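Local coordinates for L544 (Acanthamoeba polyphaga mimivirus, PDB 4AMQ), which probably transfers nucleotidyl groups in a metal-dependent reaction, pairing a manganese-binding nucleotidyltransferase domain with a helical domain, at residues K29-I34 with R58-Y63; I42-D47 with I214-K219; E243-L248 with Y267-K272. One frame throughout, in Å; residues are numbered along the deposited sequence.

Interaction 1 (K29-I34 with R58-Y63)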
loop_
_atom_site.group_PDB
_atom_site.type_symbol
_atom_site.label_atom_id
_atom_site.label_comp_id
_atom_site.label_asym_id
_atom_site.label_seq_id
_atom_site.Cartn_x
_atom_site.Cartn_y
_atom_site.Cartn_z
ATOM N N LYS A 29 -20.326 -5.899 -12.214
ATOM C CA LYS A 29 -20.858 -4.550 -12.358
ATOM C C LYS A 29 -19.809 -3.546 -11.891
ATOM O O LYS A 29 -19.596 -2.509 -12.519
ATOM C CB LYS A 29 -22.143 -4.392 -11.543
ATOM C CG LYS A 29 -22.717 -2.987 -11.547
ATOM C CD LYS A 29 -23.965 -2.891 -10.683
ATOM C CE LYS A 29 -24.516 -1.476 -10.672
ATOM N NZ LYS A 29 -24.942 -1.034 -12.029
ATOM N N LEU A 30 -19.147 -3.871 -10.787
ATOM C CA LEU A 30 -18.097 -3.020 -10.242
ATOM C C LEU A 30 -16.860 -3.001 -11.141
ATOM O O LEU A 30 -16.313 -1.936 -11.423
ATOM C CB LEU A 30 -17.725 -3.471 -8.829
ATOM C CG LEU A 30 -16.724 -2.585 -8.087
ATOM C CD1 LEU A 30 -17.213 -1.147 -8.052
ATOM C CD2 LEU A 30 -16.494 -3.110 -6.681
ATOM N N GLU A 31 -16.424 -4.178 -11.590
ATOM C CA GLU A 31 -15.275 -4.275 -12.490
ATOM C C GLU A 31 -15.496 -3.449 -13.754
ATOM O O GLU A 31 -14.610 -2.713 -14.192
ATOM C CB GLU A 31 -14.990 -5.735 -12.865
ATOM C CG GLU A 31 -13.728 -5.915 -13.713
ATOM C CD GLU A 31 -13.513 -7.347 -14.182
ATOM O OE1 GLU A 31 -13.922 -8.287 -13.471
ATOM O OE2 GLU A 31 -12.933 -7.533 -15.273
ATOM N N ARG A 32 -16.684 -3.574 -14.336
ATOM C CA ARG A 32 -17.021 -2.832 -15.545
ATOM C C ARG A 32 -17.001 -1.330 -15.268
ATOM O O ARG A 32 -16.497 -0.549 -16.074
ATOM C CB ARG A 32 -18.393 -3.260 -16.077
ATOM C CG ARG A 32 -18.628 -2.943 -17.550
ATOM C CD ARG A 32 -18.204 -4.097 -18.454
ATOM N NE ARG A 32 -16.753 -4.212 -18.593
ATOM C CZ ARG A 32 -16.059 -3.713 -19.612
ATOM N NH1 ARG A 32 -16.683 -3.060 -20.586
ATOM N NH2 ARG A 32 -14.742 -3.865 -19.660
ATOM N N TYR A 33 -17.550 -0.931 -14.124
ATOM C CA TYR A 33 -17.524 0.471 -13.725
ATOM C C TYR A 33 -16.088 0.973 -13.621
ATOM O O TYR A 33 -15.768 2.063 -14.094
ATOM C CB TYR A 33 -18.247 0.676 -12.394
ATOM C CG TYR A 33 -18.136 2.086 -11.857
ATOM C CD1 TYR A 33 -18.936 3.105 -12.358
ATOM C CD2 TYR A 33 -17.235 2.398 -10.847
ATOM C CE1 TYR A 33 -18.839 4.397 -11.870
ATOM C CE2 TYR A 33 -17.129 3.685 -10.354
ATOM C CZ TYR A 33 -17.933 4.681 -10.868
ATOM O OH TYR A 33 -17.832 5.965 -10.378
ATOM N N ILE A 34 -15.228 0.166 -13.005
ATOM C CA ILE A 34 -13.817 0.508 -12.863
ATOM C C ILE A 34 -13.143 0.641 -14.227
ATOM O O ILE A 34 -12.492 1.648 -14.510
ATOM C CB ILE A 34 -13.068 -0.529 -11.998
ATOM C CG1 ILE A 34 -13.525 -0.429 -10.539
ATOM C CG2 ILE A 34 -11.564 -0.325 -12.095
ATOM C CD1 ILE A 34 -12.890 -1.447 -9.616
ATOM N N ARG A 58 -6.772 -8.697 -10.176
ATOM C CA ARG A 58 -6.739 -9.651 -11.281
ATOM C C ARG A 58 -7.338 -10.987 -10.844
ATOM O O ARG A 58 -7.988 -11.672 -11.633
ATOM C CB ARG A 58 -5.307 -9.845 -11.792
ATOM C CG ARG A 58 -5.135 -11.019 -12.757
ATOM C CD ARG A 58 -3.688 -11.161 -13.208
ATOM N NE ARG A 58 -2.755 -11.063 -12.086
ATOM C CZ ARG A 58 -1.431 -11.116 -12.204
ATOM N NH1 ARG A 58 -0.874 -11.274 -13.398
ATOM N NH2 ARG A 58 -0.660 -11.015 -11.126
ATOM N N ARG A 59 -7.122 -11.344 -9.581
ATOM C CA ARG A 59 -7.684 -12.566 -9.014
ATOM C C ARG A 59 -9.125 -12.361 -8.562
ATOM O O ARG A 59 -9.791 -13.305 -8.132
ATOM C CB ARG A 59 -6.839 -13.059 -7.837
ATOM C CG ARG A 59 -5.483 -13.621 -8.233
ATOM C CD ARG A 59 -4.724 -14.137 -7.017
ATOM N NE ARG A 59 -4.212 -13.055 -6.181
ATOM C CZ ARG A 59 -4.518 -12.880 -4.898
ATOM N NH1 ARG A 59 -5.341 -13.718 -4.284
ATOM N NH2 ARG A 59 -3.993 -11.865 -4.227
ATOM N N ARG A 60 -9.594 -11.119 -8.653
ATOM C CA ARG A 60 -10.969 -10.782 -8.303
ATOM C C ARG A 60 -11.350 -11.251 -6.903
ATOM O O ARG A 60 -12.416 -11.835 -6.711
ATOM C CB ARG A 60 -11.939 -11.377 -9.328
ATOM C CG ARG A 60 -11.725 -10.885 -10.754
ATOM C CD ARG A 60 -12.690 -11.563 -11.713
ATOM N NE ARG A 60 -12.828 -10.832 -12.968
ATOM C CZ ARG A 60 -12.112 -11.077 -14.062
ATOM N NH1 ARG A 60 -11.200 -12.040 -14.060
ATOM N NH2 ARG A 60 -12.311 -10.358 -15.158
ATOM N N ILE A 61 -10.481 -11.004 -5.927
ATOM C CA ILE A 61 -10.774 -11.372 -4.544
ATOM C C ILE A 61 -12.049 -10.679 -4.071
ATOM O O ILE A 61 -12.307 -9.532 -4.435
ATOM C CB ILE A 61 -9.615 -11.015 -3.593
ATOM C CG1 ILE A 61 -9.363 -9.504 -3.594
ATOM C CG2 ILE A 61 -8.352 -11.778 -3.977
ATOM C CD1 ILE A 61 -8.385 -9.052 -2.536
ATOM N N PRO A 62 -12.853 -11.378 -3.257
ATOM C CA PRO A 62 -14.164 -10.865 -2.841
ATOM C C PRO A 62 -14.075 -9.548 -2.069
ATOM O O PRO A 62 -14.891 -8.658 -2.295
ATOM C CB PRO A 62 -14.713 -11.982 -1.944
ATOM C CG PRO A 62 -13.519 -12.763 -1.517
ATOM C CD PRO A 62 -12.562 -12.695 -2.668
ATOM N N TYR A 63 -13.099 -9.425 -1.175
ATOM C CA TYR A 63 -12.958 -8.207 -0.387
ATOM C C TYR A 63 -11.910 -7.278 -0.980
ATOM O O TYR A 63 -10.772 -7.235 -0.515
ATOM C CB TYR A 63 -12.613 -8.540 1.063
ATOM C CG TYR A 63 -13.716 -9.267 1.799
ATOM C CD1 TYR A 63 -14.767 -8.567 2.379
ATOM C CD2 TYR A 63 -13.706 -10.653 1.914
ATOM C CE1 TYR A 63 -15.777 -9.228 3.057
ATOM C CE2 TYR A 63 -14.708 -11.321 2.588
ATOM C CZ TYR A 63 -15.742 -10.605 3.157
ATOM O OH TYR A 63 -16.743 -11.268 3.829
#
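Glu31 and Arg60 reach each other on extended side chains: Glu31 sets its CG anti to the backbone N (chi1 -175°) and runs straight to the carboxylate, while Arg60, with CG anti to its carbonyl carbon, stays stretched from CG to NE. The two side chains bridge backbones whose CA atoms, at Glu31 and Arg60, stand 8.9 Å apart. The guanidinium offers the side bearing NE and NH2. Arg60 NE bonds to Glu31 OE1 at 2.8 Å, meeting it on the syn side but 27° out of the carboxylate plane, and Arg60 NH2 bonds to the syn lone pair of Glu31 OE2 at 2.9 Å. A weak third bond joins NH2 to OE1. The planes of the two groups are 43° apart, so this bidentate salt bridge is twisted rather than flat. Arg60 itself has positive phi in a Schellman motif that ends helix 55-58, and Phe26 touches both charged side chains. Lys35, one turn along helix 28-42, makes a salt bridge to Glu31 OE2. With two cationic partners, the carboxylate of the buried Glu31 is probably held ionised, and its paired bonds to Arg60 restrict rotation of both groups.

Interaction 2 (I42-D47 with I214-K219)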
loop_
_atom_site.group_PDB
_atom_site.type_symbol
_atom_site.label_atom_id
_atom_site.label_comp_id
_atom_site.label_asym_id
_atom_site.label_seq_id
_atom_site.Cartn_x
_atom_site.Cartn_y
_atom_site.Cartn_z
ATOM N N ILE A 42 -7.631 7.706 -15.449
ATOM C CA ILE A 42 -6.392 7.744 -14.676
ATOM C C ILE A 42 -5.192 7.122 -15.383
ATOM O O ILE A 42 -4.047 7.349 -14.981
ATOM C CB ILE A 42 -6.561 7.076 -13.290
ATOM C CG1 ILE A 42 -6.735 5.562 -13.439
ATOM C CG2 ILE A 42 -7.730 7.691 -12.542
ATOM C CD1 ILE A 42 -6.829 4.820 -12.114
ATOM N N LEU A 43 -5.444 6.332 -16.422
ATOM C CA LEU A 43 -4.354 5.703 -17.168
ATOM C C LEU A 43 -3.650 6.698 -18.089
ATOM O O LEU A 43 -4.272 7.618 -18.616
ATOM C CB LEU A 43 -4.865 4.508 -17.978
ATOM C CG LEU A 43 -5.290 3.258 -17.205
ATOM C CD1 LEU A 43 -5.942 2.250 -18.136
ATOM C CD2 LEU A 43 -4.107 2.635 -16.481
ATOM N N VAL A 44 -2.346 6.514 -18.271
ATOM C CA VAL A 44 -1.587 7.332 -19.211
ATOM C C VAL A 44 -1.995 7.004 -20.648
ATOM O O VAL A 44 -2.188 7.900 -21.470
ATOM C CB VAL A 44 -0.071 7.129 -19.041
ATOM C CG1 VAL A 44 0.689 7.836 -20.150
ATOM C CG2 VAL A 44 0.378 7.626 -17.675
ATOM N N VAL A 45 -2.116 5.712 -20.940
ATOM C CA VAL A 45 -2.693 5.245 -22.196
ATOM C C VAL A 45 -3.854 4.305 -21.875
ATOM O O VAL A 45 -3.650 3.224 -21.329
ATOM C CB VAL A 45 -1.649 4.521 -23.076
ATOM C CG1 VAL A 45 -2.291 3.998 -24.350
ATOM C CG2 VAL A 45 -0.506 5.458 -23.412
ATOM N N PRO A 46 -5.085 4.732 -22.194
ATOM C CA PRO A 46 -6.319 4.029 -21.821
ATOM C C PRO A 46 -6.575 2.738 -22.598
ATOM O O PRO A 46 -7.313 1.879 -22.111
ATOM C CB PRO A 46 -7.416 5.050 -22.150
ATOM C CG PRO A 46 -6.708 6.365 -22.284
ATOM C CD PRO A 46 -5.367 6.026 -22.833
ATOM N N ASP A 47 -5.987 2.610 -23.784
ATOM C CA ASP A 47 -6.226 1.446 -24.636
ATOM C C ASP A 47 -6.066 0.136 -23.867
ATOM O O ASP A 47 -5.035 -0.102 -23.238
ATOM C CB ASP A 47 -5.295 1.467 -25.851
ATOM C CG ASP A 47 -5.405 2.755 -26.649
ATOM O OD1 ASP A 47 -6.419 3.470 -26.495
ATOM O OD2 ASP A 47 -4.478 3.053 -27.436
ATOM N N ILE A 214 -0.613 2.640 -10.525
ATOM C CA ILE A 214 -0.350 2.457 -11.950
ATOM C C ILE A 214 1.137 2.577 -12.274
ATOM O O ILE A 214 1.702 3.671 -12.236
ATOM C CB ILE A 214 -1.101 3.494 -12.809
ATOM C CG1 ILE A 214 -2.551 3.648 -12.339
ATOM C CG2 ILE A 214 -1.023 3.112 -14.289
ATOM C CD1 ILE A 214 -3.330 2.349 -12.308
ATOM N N ALA A 215 1.761 1.449 -12.596
ATOM C CA ALA A 215 3.160 1.430 -13.013
ATOM C C ALA A 215 3.258 1.793 -14.488
ATOM O O ALA A 215 2.842 1.028 -15.355
ATOM C CB ALA A 215 3.769 0.067 -12.763
ATOM N N VAL A 216 3.807 2.967 -14.769
ATOM C CA VAL A 216 3.899 3.452 -16.137
ATOM C C VAL A 216 5.296 3.223 -16.712
ATOM O O VAL A 216 6.258 3.875 -16.311
ATOM C CB VAL A 216 3.539 4.943 -16.221
ATOM C CG1 VAL A 216 3.651 5.436 -17.653
ATOM C CG2 VAL A 216 2.133 5.176 -15.675
ATOM N N ARG A 217 5.396 2.282 -17.647
ATOM C CA ARG A 217 6.658 2.005 -18.326
ATOM C C ARG A 217 6.734 2.798 -19.622
ATOM O O ARG A 217 6.000 2.522 -20.571
ATOM C CB ARG A 217 6.797 0.511 -18.627
ATOM C CG ARG A 217 8.219 0.085 -18.974
ATOM C CD ARG A 217 8.239 -1.207 -19.778
ATOM N NE ARG A 217 7.344 -2.219 -19.224
ATOM C CZ ARG A 217 7.692 -3.104 -18.295
ATOM N NH1 ARG A 217 8.926 -3.107 -17.806
ATOM N NH2 ARG A 217 6.805 -3.987 -17.856
ATOM N N TYR A 218 7.627 3.781 -19.660
ATOM C CA TYR A 218 7.747 4.656 -20.822
ATOM C C TYR A 218 9.034 4.415 -21.618
ATOM O O TYR A 218 9.319 5.133 -22.576
ATOM C CB TYR A 218 7.638 6.125 -20.400
ATOM C CG TYR A 218 8.621 6.523 -19.326
ATOM C CD1 TYR A 218 8.353 6.268 -17.986
ATOM C CD2 TYR A 218 9.820 7.146 -19.648
ATOM C CE1 TYR A 218 9.250 6.625 -16.997
ATOM C CE2 TYR A 218 10.724 7.507 -18.665
ATOM C CZ TYR A 218 10.434 7.243 -17.343
ATOM O OH TYR A 218 11.326 7.600 -16.358
ATOM N N LYS A 219 9.804 3.407 -21.213
ATOM C CA LYS A 219 10.966 2.954 -21.981
ATOM C C LYS A 219 10.778 1.505 -22.419
ATOM O O LYS A 219 10.128 0.724 -21.725
ATOM C CB LYS A 219 12.255 3.061 -21.164
ATOM C CG LYS A 219 12.814 4.464 -21.005
ATOM C CD LYS A 219 14.323 4.405 -20.805
ATOM C CE LYS A 219 14.832 5.545 -19.937
ATOM N NZ LYS A 219 14.457 6.882 -20.459
#
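Three apolar pairs close the gap between the end of helix 28-42, with the loop that follows it, and strand 209-217: Ile42 and Leu43 on Ile214, and Val44 on Val216. No hydrogen bond crosses between the segments, and the fit is one of methyl groups alone. Ile214 and Val216, two residues apart on the strand, both direct their CB toward the 42-47 segment, forming a pair of bumps with Ala215 turned to the other side of the sheet. The first bump is shared, because the two branches of Ile214 fork. Ile214 CG2 meets Leu43 CD2 at 3.8 Å, the two side chains crossing at about a right angle, while the other branch extends to a looser touch of Ile214 CD1 with Ile42 CD1 at 4.3 Å. At the second bump a single methyl does the work: Val44 CG2 rides against the fork of Val216, 3.6 Å from its CG2 and 3.9 Å from its CG1, so that one knob sits at the notch between two branches. Leu199 of the adjacent strand touches both valines, and Ile82, Ile86 and Leu89 of helix 82-93 pack on Val44, so this residue is wedged between helix and sheet. Asn71 of strand 66-72 borders Leu43, Val44 and Ile214. Ile214 directly follows the manganese ligand Asp213, and the neighbouring strand 66-72 carries the ligands Asp66 and Asp68 in its first three residues. The arrangement is that of an alpha/beta core behind the two-metal site of a nucleotidyltransferase domain, with helices and connecting loop laid on the central mixed sheet.

Interaction 3 (E243-L248 with Y267-K272)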
loop_
_atom_site.group_PDB
_atom_site.type_symbol
_atom_site.label_atom_id
_atom_site.label_comp_id
_atom_site.label_asym_id
_atom_site.label_seq_id
_atom_site.Cartn_x
_atom_site.Cartn_y
_atom_site.Cartn_z
ATOM N N GLU A 243 3.229 -13.980 12.906
ATOM C CA GLU A 243 2.068 -13.429 12.213
ATOM C C GLU A 243 1.450 -14.526 11.352
ATOM O O GLU A 243 1.662 -14.571 10.139
ATOM C CB GLU A 243 2.471 -12.243 11.333
ATOM C CG GLU A 243 3.022 -11.043 12.089
ATOM C CD GLU A 243 4.507 -11.150 12.369
ATOM O OE1 GLU A 243 5.136 -12.126 11.905
ATOM O OE2 GLU A 243 5.050 -10.255 13.052
ATOM N N TYR A 244 0.680 -15.402 11.987
ATOM C CA TYR A 244 0.230 -16.642 11.359
ATOM C C TYR A 244 -0.674 -16.458 10.143
ATOM O O TYR A 244 -0.723 -17.320 9.269
ATOM C CB TYR A 244 -0.437 -17.547 12.398
ATOM C CG TYR A 244 0.522 -18.012 13.472
ATOM C CD1 TYR A 244 1.719 -18.634 13.138
ATOM C CD2 TYR A 244 0.244 -17.804 14.819
ATOM C CE1 TYR A 244 2.605 -19.053 14.114
ATOM C CE2 TYR A 244 1.125 -18.219 15.803
ATOM C CZ TYR A 244 2.303 -18.843 15.444
ATOM O OH TYR A 244 3.183 -19.256 16.419
ATOM N N TYR A 245 -1.392 -15.342 10.088
ATOM C CA TYR A 245 -2.235 -15.057 8.934
ATOM C C TYR A 245 -1.390 -14.730 7.707
ATOM O O TYR A 245 -1.642 -15.234 6.612
ATOM C CB TYR A 245 -3.188 -13.902 9.228
ATOM C CG TYR A 245 -3.986 -13.474 8.021
ATOM C CD1 TYR A 245 -4.943 -14.313 7.470
ATOM C CD2 TYR A 245 -3.782 -12.235 7.431
ATOM C CE1 TYR A 245 -5.673 -13.933 6.370
ATOM C CE2 TYR A 245 -4.514 -11.841 6.326
ATOM C CZ TYR A 245 -5.459 -12.695 5.803
ATOM O OH TYR A 245 -6.196 -12.315 4.705
ATOM N N PHE A 246 -0.385 -13.885 7.898
ATOM C CA PHE A 246 0.470 -13.474 6.795
ATOM C C PHE A 246 1.472 -14.561 6.402
ATOM O O PHE A 246 2.011 -14.550 5.296
ATOM C CB PHE A 246 1.166 -12.151 7.123
ATOM C CG PHE A 246 0.216 -10.990 7.238
ATOM C CD1 PHE A 246 -0.227 -10.327 6.103
ATOM C CD2 PHE A 246 -0.254 -10.577 8.475
ATOM C CE1 PHE A 246 -1.111 -9.266 6.201
ATOM C CE2 PHE A 246 -1.137 -9.517 8.578
ATOM C CZ PHE A 246 -1.565 -8.860 7.440
ATOM N N MET A 247 1.699 -15.508 7.306
ATOM C CA MET A 247 2.571 -16.640 7.021
ATOM C C MET A 247 1.870 -17.669 6.138
ATOM O O MET A 247 2.501 -18.598 5.638
ATOM C CB MET A 247 3.058 -17.282 8.321
ATOM C CG MET A 247 3.928 -16.358 9.164
ATOM S SD MET A 247 4.007 -16.825 10.906
ATOM C CE MET A 247 4.940 -18.353 10.811
ATOM N N LEU A 248 0.564 -17.500 5.948
ATOM C CA LEU A 248 -0.185 -18.339 5.019
ATOM C C LEU A 248 0.144 -17.974 3.574
ATOM O O LEU A 248 0.019 -18.804 2.676
ATOM C CB LEU A 248 -1.693 -18.199 5.246
ATOM C CG LEU A 248 -2.294 -18.740 6.544
ATOM C CD1 LEU A 248 -3.772 -18.393 6.614
ATOM C CD2 LEU A 248 -2.091 -20.243 6.663
ATOM N N TYR A 267 -9.443 -19.734 -0.153
ATOM C CA TYR A 267 -10.671 -19.551 0.605
ATOM C C TYR A 267 -10.381 -18.971 1.985
ATOM O O TYR A 267 -11.025 -18.017 2.417
ATOM C CB TYR A 267 -11.429 -20.870 0.743
ATOM C CG TYR A 267 -12.627 -20.764 1.658
ATOM C CD1 TYR A 267 -13.874 -20.407 1.164
ATOM C CD2 TYR A 267 -12.506 -21.009 3.018
ATOM C CE1 TYR A 267 -14.968 -20.301 2.000
ATOM C CE2 TYR A 267 -13.593 -20.907 3.860
ATOM C CZ TYR A 267 -14.821 -20.552 3.348
ATOM O OH TYR A 267 -15.903 -20.450 4.192
ATOM N N ILE A 268 -9.405 -19.557 2.669
ATOM C CA ILE A 268 -9.045 -19.135 4.017
ATOM C C ILE A 268 -8.566 -17.688 4.054
ATOM O O ILE A 268 -9.036 -16.886 4.865
ATOM C CB ILE A 268 -7.950 -20.042 4.604
ATOM C CG1 ILE A 268 -8.451 -21.487 4.688
ATOM C CG2 ILE A 268 -7.517 -19.545 5.973
ATOM C CD1 ILE A 268 -7.384 -22.482 5.076
ATOM N N ILE A 269 -7.628 -17.366 3.171
ATOM C CA ILE A 269 -7.030 -16.039 3.124
ATOM C C ILE A 269 -8.021 -14.976 2.647
ATOM O O ILE A 269 -8.148 -13.917 3.262
ATOM C CB ILE A 269 -5.783 -16.030 2.210
ATOM C CG1 ILE A 269 -4.714 -16.978 2.767
ATOM C CG2 ILE A 269 -5.234 -14.619 2.059
ATOM C CD1 ILE A 269 -3.513 -17.162 1.862
ATOM N N GLU A 270 -8.735 -15.275 1.566
ATOM C CA GLU A 270 -9.534 -14.269 0.870
ATOM C C GLU A 270 -11.019 -14.220 1.259
ATOM O O GLU A 270 -11.674 -13.191 1.088
ATOM C CB GLU A 270 -9.399 -14.447 -0.646
ATOM C CG GLU A 270 -7.959 -14.442 -1.148
ATOM C CD GLU A 270 -7.252 -13.122 -0.896
ATOM O OE1 GLU A 270 -7.911 -12.167 -0.432
ATOM O OE2 GLU A 270 -6.034 -13.036 -1.166
ATOM N N THR A 271 -11.556 -15.320 1.770
ATOM C CA THR A 271 -12.970 -15.337 2.144
ATOM C C THR A 271 -13.168 -15.390 3.655
ATOM O O THR A 271 -13.783 -14.497 4.240
ATOM C CB THR A 271 -13.741 -16.492 1.463
ATOM O OG1 THR A 271 -13.737 -16.294 0.046
ATOM C CG2 THR A 271 -15.184 -16.532 1.945
ATOM N N LYS A 272 -12.642 -16.430 4.288
ATOM C CA LYS A 272 -12.794 -16.578 5.728
ATOM C C LYS A 272 -12.208 -15.391 6.488
ATOM O O LYS A 272 -12.826 -14.881 7.423
ATOM C CB LYS A 272 -12.158 -17.880 6.206
ATOM C CG LYS A 272 -12.346 -18.135 7.686
ATOM C CD LYS A 272 -11.850 -19.515 8.073
ATOM C CE LYS A 272 -11.907 -19.704 9.577
ATOM N NZ LYS A 272 -13.290 -19.527 10.104
#
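Residues 245-248 form a type I beta turn, closed by Leu248 N to Tyr245 O; the turn packs against the end of helix 259-272, where a wider pi-type turn lets Tyr267 O accept from both Thr271 N and Lys272 N. Across this contact the side chain of Tyr245 makes the polar link. With chi1 at 174° the ring swings away from the backbone N and spans the gap, and its OH donates to Ile269 O at 2.9 Å. The acceptor lies at the ring's edge, near its plane; the C=O...OH angle is 131° and the hydroxyl is tilted 25° from the carbonyl plane. Ile269 CG2 packs alongside, 3.6 Å from Tyr245 OH, so the same residue supplies an acceptor and an apolar flank to the phenol. The other branch of Ile269 runs to Leu248, with Ile269 CD1 4.0 Å from Leu248 CB. Ile269 thus spreads between the first and last residues of the turn. Leu248 also sends CD1 against Ile268 CG2, at 4.0 Å, the side chains crossing at about a right angle. Within the turn, Tyr245 CD2 lies over the centre of the Phe246 ring, 3.8 Å above its plane. The side chains of Tyr245 and Ile269 both touch Lys277 of helix 274-292, Ser360 of helix 334-368 borders the tyrosine, and Asn357 OD1 accepts from Tyr245 N. This is buried helical-domain packing, in which a turn leading into helix 248-254 is fastened by one side-chain-to-backbone hydrogen bond and an aliphatic cluster to the last turn of helix 259-272.

In the fold
From the N terminus, helix 28-42 contributes to interaction 1 first and, at its C-terminal end, to interaction 2. Interaction 1 closes a short loop through strand 51-54 and helix 55-58; interaction 2 closes a much longer one, returning only at strand 209-217. Their segments alternate, so the two loops cross, binding both ends of helix 28-42 into the nucleotidyltransferase domain. Interaction 3 follows in series and closes a short, mainly helical loop in the helical domain. It stands about 32 Å from interaction 2, centre to centre, but touches interaction 1: Arg59 makes a salt bridge to Glu270, and Ile61, Pro62 and Tyr63 pack there, linking the nucleotidyltransferase part of the fold to the helical part.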